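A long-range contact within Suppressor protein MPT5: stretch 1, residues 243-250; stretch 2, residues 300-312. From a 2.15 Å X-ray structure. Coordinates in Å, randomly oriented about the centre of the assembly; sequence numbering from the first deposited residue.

Stretch 1 (243-250) ELCQLSCL
Stretch 2 (300-312) TTIDIFTVNLNVL

How do the backbones meet? Helix 244-248 crosses helix 300-307 at -71°, their axes 10.5 Å apart at closest. N308 (phi/psi -100/20) breaks the second helix before helix 309-312 begins. Register is set by C245 CA to N308 CA, 6.9 Å, and C249 CA to L312 CA, 7.1 Å.

What packs the first end? L244, pointing toward stretch 2 with chi1 t and chi2 p, sends its CD2 to 3.7 Å from I304 CD1 (I304 m, t) and 3.8 Å from F305 CE2, at the ring edge. The CA-to-CB bond of F305 (chi1 -83°, chi2 -127°) points sideways to stretch 1, but its ring end comes nearer. Branched and aromatic carbons fill this largely buried space.

What do the cysteines touch? C245 (t) sets SG 3.7 Å from N308 CB, and C249 (m) sets SG 3.9 Å from L312 CD2. V311 (t) adds CG1, 4.2 Å from C249 SG. L312 (m, t) also brings CD2 3.8 Å from S248 CB. The CA-to-CB bonds of C245, C249 and V311 point toward the other stretch; that of L312 points sideways, its end coming nearer. Sulfur, polarizable and weakly polar, suits these carbon neighbours.

Where do the polar groups go? No hydrogen bond crosses the contact, which buries 393 Å² in all. S248 (m) donates from OG to L244 O, 2.7 Å, and N308 (m) from ND2 to I304 O, 2.8 Å; such local bonds let polar side chains sit against apolar neighbours.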

# COMPACT_ATOMS: atom_id res chain seq x y z
N GLU A 243 -23.37 -12.50 -0.14
CA GLU A 243 -23.66 -11.07 -0.22
C GLU A 243 -23.20 -10.47 -1.55
O GLU A 243 -23.07 -9.26 -1.67
CB GLU A 243 -22.97 -10.31 0.92
CG GLU A 243 -23.69 -10.34 2.26
CD GLU A 243 -23.05 -9.40 3.28
OE1 GLU A 243 -22.12 -8.66 2.90
OE2 GLU A 243 -23.47 -9.41 4.46
N LEU A 244 -22.97 -11.33 -2.54
CA LEU A 244 -22.35 -10.89 -3.79
C LEU A 244 -23.19 -9.84 -4.52
O LEU A 244 -22.64 -8.89 -5.08
CB LEU A 244 -22.08 -12.09 -4.70
CG LEU A 244 -21.22 -11.83 -5.94
CD1 LEU A 244 -19.85 -11.31 -5.51
CD2 LEU A 244 -21.08 -13.08 -6.80
N CYS A 245 -24.51 -10.01 -4.51
CA CYS A 245 -25.39 -9.05 -5.17
C CYS A 245 -25.37 -7.69 -4.48
O CYS A 245 -25.25 -6.65 -5.15
CB CYS A 245 -26.82 -9.59 -5.25
SG CYS A 245 -27.99 -8.39 -5.93
N GLN A 246 -25.50 -7.68 -3.16
CA GLN A 246 -25.48 -6.42 -2.42
C GLN A 246 -24.15 -5.69 -2.54
O GLN A 246 -24.13 -4.47 -2.74
CB GLN A 246 -25.82 -6.64 -0.94
CG GLN A 246 -25.91 -5.34 -0.14
CD GLN A 246 -26.81 -4.31 -0.80
OE1 GLN A 246 -26.34 -3.28 -1.29
NE2 GLN A 246 -28.12 -4.58 -0.82
N LEU A 247 -23.04 -6.42 -2.42
CA LEU A 247 -21.71 -5.83 -2.54
C LEU A 247 -21.52 -5.20 -3.92
O LEU A 247 -20.88 -4.16 -4.06
CB LEU A 247 -20.62 -6.88 -2.28
CG LEU A 247 -20.50 -7.39 -0.84
CD1 LEU A 247 -19.59 -8.61 -0.77
CD2 LEU A 247 -19.99 -6.30 0.09
N SER A 248 -22.08 -5.85 -4.94
CA SER A 248 -22.05 -5.33 -6.30
C SER A 248 -22.81 -4.01 -6.44
O SER A 248 -22.55 -3.24 -7.36
CB SER A 248 -22.64 -6.36 -7.27
OG SER A 248 -21.87 -7.54 -7.30
N CYS A 249 -23.74 -3.77 -5.53
CA CYS A 249 -24.58 -2.57 -5.60
C CYS A 249 -24.13 -1.46 -4.66
O CYS A 249 -24.88 -0.52 -4.40
CB CYS A 249 -26.04 -2.93 -5.32
SG CYS A 249 -26.75 -4.07 -6.52
N LEU A 250 -22.91 -1.55 -4.15
CA LEU A 250 -22.37 -0.49 -3.28
C LEU A 250 -21.21 0.24 -3.96
O LEU A 250 -20.47 -0.36 -4.74
CB LEU A 250 -21.96 -1.07 -1.93
CG LEU A 250 -23.11 -1.67 -1.11
CD1 LEU A 250 -22.60 -2.40 0.11
CD2 LEU A 250 -24.11 -0.59 -0.70
N THR A 300 -20.58 -20.21 -10.67
CA THR A 300 -21.42 -19.85 -9.53
C THR A 300 -21.77 -18.36 -9.56
O THR A 300 -22.89 -17.96 -9.23
CB THR A 300 -20.74 -20.21 -8.20
OG1 THR A 300 -20.30 -21.58 -8.24
CG2 THR A 300 -21.69 -20.01 -7.03
N THR A 301 -20.80 -17.54 -9.95
CA THR A 301 -21.00 -16.09 -10.06
C THR A 301 -22.02 -15.75 -11.15
O THR A 301 -22.84 -14.84 -10.99
CB THR A 301 -19.66 -15.37 -10.34
OG1 THR A 301 -18.79 -15.52 -9.21
CG2 THR A 301 -19.89 -13.88 -10.59
N ILE A 302 -21.97 -16.48 -12.27
CA ILE A 302 -22.92 -16.27 -13.36
C ILE A 302 -24.33 -16.62 -12.89
O ILE A 302 -25.29 -15.93 -13.23
CB ILE A 302 -22.54 -17.10 -14.61
CG1 ILE A 302 -21.17 -16.67 -15.14
CG2 ILE A 302 -23.58 -16.93 -15.71
CD1 ILE A 302 -20.69 -17.48 -16.34
N ASP A 303 -24.45 -17.70 -12.12
CA ASP A 303 -25.73 -18.11 -11.54
C ASP A 303 -26.32 -17.01 -10.66
O ASP A 303 -27.51 -16.71 -10.75
CB ASP A 303 -25.56 -19.40 -10.73
CG ASP A 303 -25.32 -20.62 -11.60
OD1 ASP A 303 -25.64 -20.58 -12.81
OD2 ASP A 303 -24.81 -21.64 -11.07
N ILE A 304 -25.49 -16.43 -9.80
CA ILE A 304 -25.92 -15.39 -8.88
C ILE A 304 -26.38 -14.13 -9.62
O ILE A 304 -27.44 -13.58 -9.33
CB ILE A 304 -24.80 -15.03 -7.89
CG1 ILE A 304 -24.46 -16.23 -7.00
CG2 ILE A 304 -25.19 -13.83 -7.04
CD1 ILE A 304 -23.28 -16.00 -6.08
N PHE A 305 -25.58 -13.69 -10.59
CA PHE A 305 -25.92 -12.53 -11.41
C PHE A 305 -27.16 -12.78 -12.27
O PHE A 305 -27.89 -11.85 -12.60
CB PHE A 305 -24.74 -12.13 -12.29
CG PHE A 305 -23.72 -11.27 -11.59
CD1 PHE A 305 -23.32 -10.07 -12.14
CD2 PHE A 305 -23.18 -11.67 -10.37
CE1 PHE A 305 -22.39 -9.26 -11.49
CE2 PHE A 305 -22.25 -10.87 -9.72
CZ PHE A 305 -21.86 -9.67 -10.28
N THR A 306 -27.38 -14.04 -12.64
CA THR A 306 -28.56 -14.41 -13.41
C THR A 306 -29.83 -14.31 -12.56
O THR A 306 -30.82 -13.71 -12.96
CB THR A 306 -28.44 -15.82 -14.01
OG1 THR A 306 -27.32 -15.86 -14.91
CG2 THR A 306 -29.70 -16.20 -14.78
N VAL A 307 -29.78 -14.91 -11.37
CA VAL A 307 -30.89 -14.84 -10.42
C VAL A 307 -31.23 -13.39 -10.06
O VAL A 307 -32.40 -13.01 -9.99
CB VAL A 307 -30.59 -15.66 -9.15
CG1 VAL A 307 -31.63 -15.40 -8.07
CG2 VAL A 307 -30.52 -17.15 -9.47
N ASN A 308 -30.19 -12.58 -9.85
CA ASN A 308 -30.37 -11.20 -9.39
C ASN A 308 -30.27 -10.16 -10.51
O ASN A 308 -30.05 -8.99 -10.24
CB ASN A 308 -29.35 -10.87 -8.30
CG ASN A 308 -29.52 -11.73 -7.06
OD1 ASN A 308 -30.34 -11.44 -6.19
ND2 ASN A 308 -28.74 -12.81 -6.98
N LEU A 309 -30.46 -10.61 -11.75
CA LEU A 309 -30.28 -9.75 -12.92
C LEU A 309 -31.14 -8.49 -12.89
O LEU A 309 -30.69 -7.41 -13.28
CB LEU A 309 -30.55 -10.54 -14.20
CG LEU A 309 -30.51 -9.81 -15.54
CD1 LEU A 309 -29.17 -9.14 -15.77
CD2 LEU A 309 -30.82 -10.76 -16.68
N ASN A 310 -32.37 -8.63 -12.42
CA ASN A 310 -33.32 -7.53 -12.39
C ASN A 310 -32.89 -6.36 -11.51
O ASN A 310 -33.18 -5.20 -11.82
CB ASN A 310 -34.69 -8.03 -11.95
CG ASN A 310 -35.79 -7.05 -12.26
OD1 ASN A 310 -35.81 -6.45 -13.33
ND2 ASN A 310 -36.71 -6.86 -11.31
N VAL A 311 -32.23 -6.67 -10.40
CA VAL A 311 -31.73 -5.64 -9.48
C VAL A 311 -30.44 -5.03 -10.01
O VAL A 311 -30.27 -3.81 -10.01
CB VAL A 311 -31.49 -6.22 -8.07
CG1 VAL A 311 -30.67 -5.26 -7.21
CG2 VAL A 311 -32.81 -6.55 -7.40
N LEU A 312 -29.54 -5.88 -10.48
CA LEU A 312 -28.22 -5.47 -10.94
C LEU A 312 -28.24 -4.55 -12.17
O LEU A 312 -27.53 -3.55 -12.21
CB LEU A 312 -27.35 -6.70 -11.21
CG LEU A 312 -26.94 -7.52 -9.99
CD1 LEU A 312 -26.43 -8.89 -10.39
CD2 LEU A 312 -25.88 -6.78 -9.19